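Long-range contacts in quinoline 2-oxidoreductase large subunit (Pseudomonas putida, PDB 1T3Q), which carries the molybdenum and its pterin cytosine dinucleotide in a quinoline 2-oxidoreductase of the xanthine dehydrogenase family, and so probably houses the site where quinoline is hydroxylated: residues T221-M225 / G254-A259; S319-A325 / I358-K364; W331-E336 / P366-Y370. The contacts are given in a common frame with arbitrary orientation. Residues are numbered along the deposited sequence.

Contact 1. Residues T221-M225 / G254-A259; sequences TATQM and GFGQKA. With MCN (pterin cytosine dinucleotide), chain N; SMO (dioxosulfidomolybdenum(VI) ion), chain O.
Two irregular loops meet. In 221-225, A222 centres an inverse gamma turn and M225 stands at the N-cap of the next helix; 254-259 makes a type I' turn over G254-Q257, then a type I turn over G256-A259. T223 lies nearest K258 (CA-CA 5.0 Å) and Q224 nearest A259 (5.1 Å). Q224 N donates to K258 O at 2.9 Å, and T223 OG1 accepts from M225 N at 3.0 Å, an ST turn. The Q224 side chain, chi1 m and chi2 t, enters the second loop: its OE1 receives G256 N at 2.9 Å, while NE2 donates to SMO OM1 at 3.2 Å. K258 CA-CB points toward 221-225, but its extended chain leads to a salt bridge with E202 and to G253 O. G254 N and F255 N both donate to MCN O4', at 2.6 and 2.9 Å, and the pterin's C4' lies over one face of the F255 ring. A glutamine on a molybdenum-bound oxygen and backbone amides on the pterin mark a xanthine dehydrogenase-family molybdenum site.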
loop_
_atom_site.group_PDB
_atom_site.type_symbol
_atom_site.label_atom_id
_atom_site.label_comp_id
_atom_site.label_asym_id
_atom_site.label_seq_id
_atom_site.Cartn_x
_atom_site.Cartn_y
_atom_site.Cartn_z
ATOM N N THR B 221 8.547 -7.149 -6.269
ATOM C CA THR B 221 9.378 -8.292 -6.603
ATOM C C THR B 221 10.467 -8.528 -5.570
ATOM O O THR B 221 11.038 -7.580 -5.036
ATOM C CB THR B 221 10.024 -8.142 -8.009
ATOM O OG1 THR B 221 10.945 -9.216 -8.219
ATOM C CG2 THR B 221 10.755 -6.812 -8.149
ATOM N N ALA B 222 10.726 -9.799 -5.279
ATOM C CA ALA B 222 11.759 -10.177 -4.320
ATOM C C ALA B 222 13.092 -10.071 -5.057
ATOM O O ALA B 222 13.643 -11.069 -5.521
ATOM C CB ALA B 222 11.533 -11.601 -3.839
ATOM N N THR B 223 13.598 -8.850 -5.161
ATOM C CA THR B 223 14.846 -8.611 -5.872
ATOM C C THR B 223 15.897 -7.906 -5.029
ATOM O O THR B 223 15.580 -7.228 -4.045
ATOM C CB THR B 223 14.586 -7.762 -7.139
ATOM O OG1 THR B 223 15.816 -7.562 -7.845
ATOM C CG2 THR B 223 14.014 -6.395 -6.755
ATOM N N GLN B 224 17.153 -8.075 -5.424
ATOM C CA GLN B 224 18.272 -7.428 -4.744
ATOM C C GLN B 224 18.656 -6.166 -5.528
ATOM O O GLN B 224 19.504 -5.387 -5.086
ATOM C CB GLN B 224 19.487 -8.366 -4.695
ATOM C CG GLN B 224 19.180 -9.754 -4.162
ATOM C CD GLN B 224 20.384 -10.673 -4.172
ATOM O OE1 GLN B 224 20.243 -11.882 -4.340
ATOM N NE2 GLN B 224 21.575 -10.108 -3.981
ATOM N N MET B 225 18.018 -5.959 -6.682
ATOM C CA MET B 225 18.332 -4.805 -7.542
ATOM C C MET B 225 17.079 -4.107 -8.098
ATOM O O MET B 225 16.833 -4.127 -9.302
ATOM C CB MET B 225 19.204 -5.283 -8.713
ATOM C CG MET B 225 20.459 -6.061 -8.298
ATOM S SD MET B 225 21.336 -6.850 -9.688
ATOM C CE MET B 225 22.009 -5.387 -10.541
ATOM N N GLY B 254 18.592 -14.236 -0.788
ATOM C CA GLY B 254 18.834 -13.969 -2.199
ATOM C C GLY B 254 20.096 -14.675 -2.658
ATOM O O GLY B 254 20.062 -15.512 -3.562
ATOM N N PHE B 255 21.219 -14.318 -2.036
ATOM C CA PHE B 255 22.507 -14.930 -2.333
ATOM C C PHE B 255 22.933 -14.825 -3.798
ATOM O O PHE B 255 23.725 -15.631 -4.266
ATOM C CB PHE B 255 22.471 -16.403 -1.918
ATOM C CG PHE B 255 21.895 -16.625 -0.545
ATOM C CD1 PHE B 255 22.572 -16.174 0.585
ATOM C CD2 PHE B 255 20.658 -17.242 -0.387
ATOM C CE1 PHE B 255 22.020 -16.330 1.860
ATOM C CE2 PHE B 255 20.095 -17.405 0.886
ATOM C CZ PHE B 255 20.778 -16.947 2.007
ATOM N N GLY B 256 22.409 -13.831 -4.506
ATOM C CA GLY B 256 22.758 -13.664 -5.909
ATOM C C GLY B 256 21.665 -14.113 -6.866
ATOM O O GLY B 256 21.487 -13.525 -7.941
ATOM N N GLN B 257 20.924 -15.149 -6.487
ATOM C CA GLN B 257 19.863 -15.664 -7.357
ATOM C C GLN B 257 18.833 -14.589 -7.665
ATOM O O GLN B 257 18.289 -14.525 -8.773
ATOM C CB GLN B 257 19.169 -16.865 -6.709
ATOM C CG GLN B 257 18.240 -17.622 -7.659
ATOM C CD GLN B 257 17.412 -18.677 -6.956
ATOM O OE1 GLN B 257 16.364 -18.379 -6.387
ATOM N NE2 GLN B 257 17.890 -19.917 -6.978
ATOM N N LYS B 258 18.568 -13.740 -6.680
ATOM C CA LYS B 258 17.601 -12.673 -6.840
ATOM C C LYS B 258 18.262 -11.376 -7.302
ATOM O O LYS B 258 17.707 -10.286 -7.162
ATOM C CB LYS B 258 16.819 -12.498 -5.531
ATOM C CG LYS B 258 15.926 -13.712 -5.274
ATOM C CD LYS B 258 15.176 -13.672 -3.947
ATOM C CE LYS B 258 14.425 -14.986 -3.744
ATOM N NZ LYS B 258 13.932 -15.157 -2.342
ATOM N N ALA B 259 19.456 -11.520 -7.869
ATOM C CA ALA B 259 20.200 -10.394 -8.408
ATOM C C ALA B 259 20.260 -10.572 -9.925
ATOM O O ALA B 259 21.296 -10.349 -10.547
ATOM C CB ALA B 259 21.608 -10.347 -7.828
HETATM N N1 MCN N . 28.779 -5.521 7.373
HETATM C C2 MCN N . 29.220 -4.805 8.534
HETATM N N3 MCN N . 30.495 -4.278 8.398
HETATM C C4 MCN N . 31.329 -4.392 7.291
HETATM C C5 MCN N . 30.829 -5.148 6.136
HETATM C C6 MCN N . 29.570 -5.699 6.178
HETATM O O2 MCN N . 28.523 -4.721 9.520
HETATM N N4 MCN N . 32.524 -3.842 7.271
HETATM C "C1'" MCN N . 27.319 -6.100 7.471
HETATM C C2D MCN N . 26.257 -5.149 6.753
HETATM O "O2'" MCN N . 24.973 -5.199 7.471
HETATM C "C3'" MCN N . 26.215 -5.684 5.338
HETATM C C4D MCN N . 26.356 -7.180 5.488
HETATM O O4D MCN N . 27.135 -7.366 6.774
HETATM O "O3'" MCN N . 24.937 -5.320 4.707
HETATM C "C5'" MCN N . 26.922 -7.932 4.250
HETATM O "O5'" MCN N . 28.104 -7.253 3.906
HETATM P PA MCN N . 28.412 -6.642 2.483
HETATM O O1A MCN N . 28.372 -5.155 2.655
HETATM O O2A MCN N . 29.676 -7.358 2.037
HETATM O O3A MCN N . 27.376 -7.101 1.316
HETATM P PB MCN N . 25.874 -6.644 1.002
HETATM O O1B MCN N . 25.885 -6.016 -0.354
HETATM O O2B MCN N . 25.298 -5.842 2.133
HETATM O O3B MCN N . 25.065 -8.030 0.969
HETATM C C10 MCN N . 25.066 -8.838 -0.181
HETATM C "C9'" MCN N . 25.957 -9.994 0.136
HETATM C "C8'" MCN N . 25.874 -10.908 -1.109
HETATM S "S8'" MCN N . 26.480 -10.184 -2.627
HETATM C "C7'" MCN N . 25.426 -12.165 -1.135
HETATM S "S7'" MCN N . 25.320 -13.197 -2.589
HETATM C "C6'" MCN N . 24.874 -12.770 0.200
HETATM C C7 MCN N . 25.514 -12.110 1.392
HETATM O "O9'" MCN N . 25.379 -10.700 1.332
HETATM N "N5'" MCN N . 23.359 -12.709 0.074
HETATM C C4A MCN N . 22.796 -12.881 1.401
HETATM N "N8'" MCN N . 24.868 -12.584 2.662
HETATM C C4B MCN N . 23.473 -12.879 2.634
HETATM N "N1'" MCN N . 22.881 -13.048 3.911
HETATM C "C2'" MCN N . 21.539 -13.228 3.896
HETATM N "N2'" MCN N . 20.929 -13.409 5.087
HETATM N "N3'" MCN N . 20.786 -13.216 2.739
HETATM C "C4'" MCN N . 21.316 -13.034 1.407
HETATM O "O4'" MCN N . 20.587 -13.035 0.444
HETATM S S SMO O . 26.203 -13.421 -5.684
HETATM MO MO SMO O . 25.940 -11.713 -4.430
HETATM O OM2 SMO O . 27.188 -11.165 -5.512
HETATM O OM1 SMO O . 24.436 -11.148 -4.963
HETATM O O HOH W 1 14.571 -11.545 -7.987
#

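Contact 2. Residues S319-A325 / I358-K364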
loop_
_atom_site.group_PDB
_atom_site.type_symbol
_atom_site.label_atom_id
_atom_site.label_comp_id
_atom_site.label_asym_id
_atom_site.label_seq_id
_atom_site.Cartn_x
_atom_site.Cartn_y
_atom_site.Cartn_z
ATOM N N SER B 319 40.327 -22.073 -17.693
ATOM C CA SER B 319 39.032 -22.101 -17.028
ATOM C C SER B 319 37.876 -22.118 -18.021
ATOM O O SER B 319 37.797 -21.269 -18.905
ATOM C CB SER B 319 38.920 -20.879 -16.110
ATOM O OG SER B 319 37.748 -20.923 -15.317
ATOM N N ILE B 320 36.974 -23.083 -17.865
ATOM C CA ILE B 320 35.825 -23.197 -18.757
ATOM C C ILE B 320 34.534 -23.229 -17.946
ATOM O O ILE B 320 34.432 -23.955 -16.958
ATOM C CB ILE B 320 35.896 -24.479 -19.607
ATOM C CG1 ILE B 320 37.267 -24.586 -20.280
ATOM C CG2 ILE B 320 34.797 -24.455 -20.666
ATOM C CD1 ILE B 320 37.533 -25.939 -20.913
ATOM N N THR B 321 33.556 -22.442 -18.378
ATOM C CA THR B 321 32.268 -22.350 -17.701
ATOM C C THR B 321 31.137 -22.963 -18.516
ATOM O O THR B 321 31.031 -22.728 -19.725
ATOM C CB THR B 321 31.901 -20.867 -17.423
ATOM O OG1 THR B 321 32.833 -20.303 -16.491
ATOM C CG2 THR B 321 30.492 -20.752 -16.856
ATOM N N ASP B 322 30.302 -23.761 -17.853
ATOM C CA ASP B 322 29.133 -24.356 -18.498
ATOM C C ASP B 322 28.099 -23.251 -18.304
ATOM O O ASP B 322 27.506 -23.128 -17.230
ATOM C CB ASP B 322 28.699 -25.628 -17.763
ATOM C CG ASP B 322 27.530 -26.319 -18.440
ATOM O OD1 ASP B 322 26.498 -25.652 -18.660
ATOM O OD2 ASP B 322 27.642 -27.526 -18.751
ATOM N N GLY B 323 27.887 -22.447 -19.343
ATOM C CA GLY B 323 26.989 -21.310 -19.224
ATOM C C GLY B 323 25.496 -21.442 -19.435
ATOM O O GLY B 323 24.753 -20.502 -19.151
ATOM N N GLY B 324 25.035 -22.582 -19.919
ATOM C CA GLY B 324 23.610 -22.712 -20.146
ATOM C C GLY B 324 23.249 -22.126 -21.496
ATOM O O GLY B 324 24.126 -21.684 -22.248
ATOM N N ALA B 325 21.952 -22.097 -21.784
ATOM C CA ALA B 325 21.425 -21.630 -23.063
ATOM C C ALA B 325 21.527 -20.150 -23.391
ATOM O O ALA B 325 21.605 -19.792 -24.568
ATOM C CB ALA B 325 19.969 -22.074 -23.201
ATOM N N ILE B 358 36.979 -19.418 -20.807
ATOM C CA ILE B 358 36.071 -19.823 -21.879
ATOM C C ILE B 358 34.670 -20.071 -21.321
ATOM O O ILE B 358 34.504 -20.831 -20.363
ATOM C CB ILE B 358 36.540 -21.135 -22.554
ATOM C CG1 ILE B 358 37.992 -21.003 -23.021
ATOM C CG2 ILE B 358 35.634 -21.461 -23.743
ATOM C CD1 ILE B 358 38.606 -22.320 -23.451
ATOM N N ALA B 359 33.670 -19.433 -21.921
ATOM C CA ALA B 359 32.280 -19.608 -21.506
ATOM C C ALA B 359 31.560 -20.243 -22.687
ATOM O O ALA B 359 31.560 -19.686 -23.784
ATOM C CB ALA B 359 31.649 -18.257 -21.171
ATOM N N VAL B 360 30.960 -21.409 -22.476
ATOM C CA VAL B 360 30.251 -22.081 -23.558
ATOM C C VAL B 360 28.775 -22.270 -23.269
ATOM O O VAL B 360 28.369 -22.516 -22.128
ATOM C CB VAL B 360 30.857 -23.467 -23.871
ATOM C CG1 VAL B 360 32.294 -23.306 -24.327
ATOM C CG2 VAL B 360 30.776 -24.374 -22.638
ATOM N N ALA B 361 27.975 -22.151 -24.320
ATOM C CA ALA B 361 26.540 -22.327 -24.204
ATOM C C ALA B 361 26.215 -23.813 -24.212
ATOM O O ALA B 361 26.815 -24.590 -24.960
ATOM C CB ALA B 361 25.834 -21.624 -25.356
ATOM N N THR B 362 25.273 -24.205 -23.361
ATOM C CA THR B 362 24.835 -25.588 -23.266
ATOM C C THR B 362 23.320 -25.524 -23.140
ATOM O O THR B 362 22.768 -24.473 -22.816
ATOM C CB THR B 362 25.410 -26.288 -22.015
ATOM O OG1 THR B 362 25.000 -25.575 -20.844
ATOM C CG2 THR B 362 26.931 -26.328 -22.067
ATOM N N ASN B 363 22.640 -26.631 -23.404
ATOM C CA ASN B 363 21.191 -26.626 -23.298
ATOM C C ASN B 363 20.747 -26.919 -21.865
ATOM O O ASN B 363 20.206 -27.979 -21.560
ATOM C CB ASN B 363 20.589 -27.619 -24.293
ATOM C CG ASN B 363 20.733 -27.142 -25.731
ATOM O OD1 ASN B 363 21.467 -27.729 -26.524
ATOM N ND2 ASN B 363 20.045 -26.057 -26.063
ATOM N N LYS B 364 21.003 -25.945 -20.996
ATOM C CA LYS B 364 20.660 -26.018 -19.580
ATOM C C LYS B 364 20.202 -24.624 -19.202
ATOM O O LYS B 364 20.337 -23.691 -19.995
ATOM C CB LYS B 364 21.894 -26.389 -18.762
ATOM C CG LYS B 364 22.529 -27.703 -19.170
ATOM C CD LYS B 364 23.837 -27.944 -18.433
ATOM C CE LYS B 364 24.492 -29.230 -18.919
ATOM N NZ LYS B 364 25.749 -29.539 -18.203
#
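The parallel ladder between these two strand ends satisfies its backbone groups in regular alternation. I358 N donates to S319 O (2.8 Å), T321 N to I358 O (2.7 Å), V360 N to T321 O (3.1 Å, nearly linear) and G323 N to V360 O (2.8 Å). The axes of 319-322 and 358-360 approach to 4.6 Å and cross at -20°, pairing I320 with I358, T321 with A359 and D322 with V360. Past the strands the backbones remain bonded: T362 N reaches G324 O at 3.0 Å and A325 N reaches K364 O at 2.9 Å. G324, at phi 84° and psi -175°, adopts a conformation in which a CB would jam against the preceding carbonyl.

The D322 carboxylate collects the polar ends of T362 and K364. Its OD1 accepts from T362 OG1 at 2.6 Å and also meets R195 in a salt bridge, whereas OD2 forms a salt bridge at 2.8 Å with K364 NZ, which also bonds T145 O weakly. T362 OG1 also accepts a weak bond from G324 N at 3.1 Å. The hydroxyls of S319 and T321 both find S337 OG instead, and the N363 amide is held by V144 N, A157 O and R110 O.

I320 CG1 and I358 CD1 pack 4.1 Å apart on the face shared with D322 and V360. That face lies against helix 147-152, through I147, A150 and L151, while A359 and T321 on the other touch Q333 and E336. Strands 312-322 and 352-360 are the parallel strands of a beta-alpha-beta unit through helix 337-342, flanked in their sheet by 298-306 and 165-170.

Contact 3. Residues W331-E336 / P366-Y370; sequences WTQLVE and PIGAY. With SMO (dioxosulfidomolybdenum(VI) ion), chain O.
Side chains do the joining between 331-336, a loop with helical angles at Q333-V335, and the extended run 366-370. The CA atoms come closest at Q333-I367 (6.3 Å) and V335-A369 (6.2 Å). T332, with phi 65° and chi1 p, turns its CB away; its OG1 donates to W331 O in a very short 2.5 Å bond and accepts from L334 N at 3.2 Å, an ST turn, while V335 N bonds T332 O at 3.1 Å. W331 takes chi1 -40° and chi2 117°, bringing CD1 to 3.4 Å from A369 CB. V335, chi1 p, sets CG2 3.8 Å from A369 CB and CG1 4.2 Å from I367 CG2. This apolar patch backs onto the molybdenum pocket: the backbone C of Y370 lies 3.4 Å from SMO S, and Y370 packs on R143 of the small subunit. I367 (chi1 t, chi2 p) also has CG1 4.2 Å from E336 CG. E336, at the N-cap of helix 337-342, has chi1 and chi2 both m; water 2 links its OE1 (2.7 Å) to G368 O (2.8 Å) and, weakly, Y370 N (3.2 Å). Its carboxylate also accepts from Q298 NE2 and K296 N, and W331 NE1 donates to A259 O.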
loop_
_atom_site.group_PDB
_atom_site.type_symbol
_atom_site.label_atom_id
_atom_site.label_comp_id
_atom_site.label_asym_id
_atom_site.label_seq_id
_atom_site.Cartn_x
_atom_site.Cartn_y
_atom_site.Cartn_z
ATOM N N TRP B 331 24.793 -10.186 -15.186
ATOM C CA TRP B 331 26.148 -10.731 -15.085
ATOM C C TRP B 331 26.681 -11.512 -16.279
ATOM O O TRP B 331 27.888 -11.505 -16.529
ATOM C CB TRP B 331 26.257 -11.599 -13.826
ATOM C CG TRP B 331 25.525 -11.000 -12.664
ATOM C CD1 TRP B 331 24.452 -11.536 -12.008
ATOM C CD2 TRP B 331 25.746 -9.710 -12.082
ATOM N NE1 TRP B 331 23.988 -10.657 -11.061
ATOM C CE2 TRP B 331 24.762 -9.529 -11.083
ATOM C CE3 TRP B 331 26.677 -8.687 -12.310
ATOM C CZ2 TRP B 331 24.679 -8.363 -10.313
ATOM C CZ3 TRP B 331 26.596 -7.525 -11.544
ATOM C CH2 TRP B 331 25.601 -7.375 -10.557
ATOM N N THR B 332 25.781 -12.179 -17.001
ATOM C CA THR B 332 26.118 -13.003 -18.164
ATOM C C THR B 332 26.969 -14.197 -17.760
ATOM O O THR B 332 27.236 -14.414 -16.576
ATOM C CB THR B 332 26.864 -12.197 -19.279
ATOM O OG1 THR B 332 28.238 -11.997 -18.917
ATOM C CG2 THR B 332 26.200 -10.839 -19.481
ATOM N N GLN B 333 27.391 -14.980 -18.745
ATOM C CA GLN B 333 28.204 -16.150 -18.472
ATOM C C GLN B 333 29.603 -15.782 -17.975
ATOM O O GLN B 333 30.359 -16.651 -17.544
ATOM C CB GLN B 333 28.280 -17.031 -19.725
ATOM C CG GLN B 333 26.903 -17.558 -20.134
ATOM C CD GLN B 333 26.940 -18.541 -21.287
ATOM O OE1 GLN B 333 25.895 -19.035 -21.722
ATOM N NE2 GLN B 333 28.128 -18.830 -21.789
ATOM N N LEU B 334 29.934 -14.495 -18.015
ATOM C CA LEU B 334 31.247 -14.044 -17.554
ATOM C C LEU B 334 31.301 -14.058 -16.027
ATOM O O LEU B 334 32.362 -13.861 -15.433
ATOM C CB LEU B 334 31.540 -12.629 -18.059
ATOM C CG LEU B 334 31.534 -12.404 -19.575
ATOM C CD1 LEU B 334 32.104 -11.020 -19.879
ATOM C CD2 LEU B 334 32.365 -13.483 -20.262
ATOM N N VAL B 335 30.153 -14.316 -15.407
ATOM C CA VAL B 335 30.047 -14.333 -13.951
ATOM C C VAL B 335 30.915 -15.410 -13.288
ATOM O O VAL B 335 31.270 -15.296 -12.113
ATOM C CB VAL B 335 28.558 -14.496 -13.517
ATOM C CG1 VAL B 335 28.087 -15.912 -13.760
ATOM C CG2 VAL B 335 28.386 -14.092 -12.060
ATOM N N GLU B 336 31.270 -16.449 -14.035
ATOM C CA GLU B 336 32.108 -17.508 -13.482
ATOM C C GLU B 336 33.590 -17.398 -13.867
ATOM O O GLU B 336 34.336 -16.647 -13.244
ATOM C CB GLU B 336 31.552 -18.881 -13.867
ATOM C CG GLU B 336 30.309 -19.277 -13.055
ATOM C CD GLU B 336 30.647 -19.647 -11.612
ATOM O OE1 GLU B 336 29.751 -19.563 -10.741
ATOM O OE2 GLU B 336 31.802 -20.039 -11.349
ATOM N N PRO B 366 20.395 -20.967 -17.828
ATOM C CA PRO B 366 21.580 -20.114 -17.754
ATOM C C PRO B 366 22.309 -20.134 -16.420
ATOM O O PRO B 366 21.695 -20.225 -15.352
ATOM C CB PRO B 366 21.047 -18.722 -18.116
ATOM C CG PRO B 366 19.557 -18.832 -17.976
ATOM C CD PRO B 366 19.242 -20.231 -18.368
ATOM N N ILE B 367 23.630 -20.077 -16.500
ATOM C CA ILE B 367 24.455 -20.037 -15.308
ATOM C C ILE B 367 24.246 -18.623 -14.784
ATOM O O ILE B 367 23.976 -17.706 -15.556
ATOM C CB ILE B 367 25.946 -20.279 -15.656
ATOM C CG1 ILE B 367 26.682 -20.822 -14.432
ATOM C CG2 ILE B 367 26.595 -18.996 -16.154
ATOM C CD1 ILE B 367 26.264 -22.234 -14.049
ATOM N N GLY B 368 24.350 -18.439 -13.473
ATOM C CA GLY B 368 24.137 -17.122 -12.915
ATOM C C GLY B 368 24.943 -16.895 -11.653
ATOM O O GLY B 368 25.696 -17.767 -11.219
ATOM N N ALA B 369 24.760 -15.723 -11.060
ATOM C CA ALA B 369 25.477 -15.335 -9.856
ATOM C C ALA B 369 24.982 -16.015 -8.589
ATOM O O ALA B 369 23.784 -16.117 -8.352
ATOM C CB ALA B 369 25.395 -13.826 -9.678
ATOM N N TYR B 370 25.932 -16.485 -7.792
ATOM C CA TYR B 370 25.648 -17.100 -6.506
ATOM C C TYR B 370 26.848 -16.769 -5.625
ATOM O O TYR B 370 27.997 -16.945 -6.032
ATOM C CB TYR B 370 25.456 -18.618 -6.626
ATOM C CG TYR B 370 25.361 -19.348 -5.294
ATOM C CD1 TYR B 370 24.591 -18.843 -4.241
ATOM C CD2 TYR B 370 26.024 -20.559 -5.098
ATOM C CE1 TYR B 370 24.490 -19.527 -3.027
ATOM C CE2 TYR B 370 25.925 -21.256 -3.892
ATOM C CZ TYR B 370 25.158 -20.733 -2.861
ATOM O OH TYR B 370 25.066 -21.417 -1.666
HETATM S S SMO O . 26.203 -13.421 -5.684
HETATM MO MO SMO O . 25.940 -11.713 -4.430
HETATM O OM2 SMO O . 27.188 -11.165 -5.512
HETATM O OM1 SMO O . 24.436 -11.148 -4.963
HETATM O O HOH W 2 28.155 -17.598 -9.849
#

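From the N terminus, contact 1 comes first: it closes a loop containing helix 226-237 and strand 244-247, and is complete before either of the others opens. Contacts 2 and 3 then cross, their segments alternating as 319-325, 331-336, 358-364 and 366-370, with helix 337-342 and most of strand 352-360 in between. They also touch: G323 O meets I367 N at 2.9 Å, a probable hydrogen bond, and their centres are about 10 Å apart. Contact 3 also touches contact 1, where M225 SD lies 3.7 Å from W331 CZ2, and both reach SMO. Contacts 1 and 2 do not touch. Contact 3 thus bridges the parallel strand pair and the molybdenum-site loops.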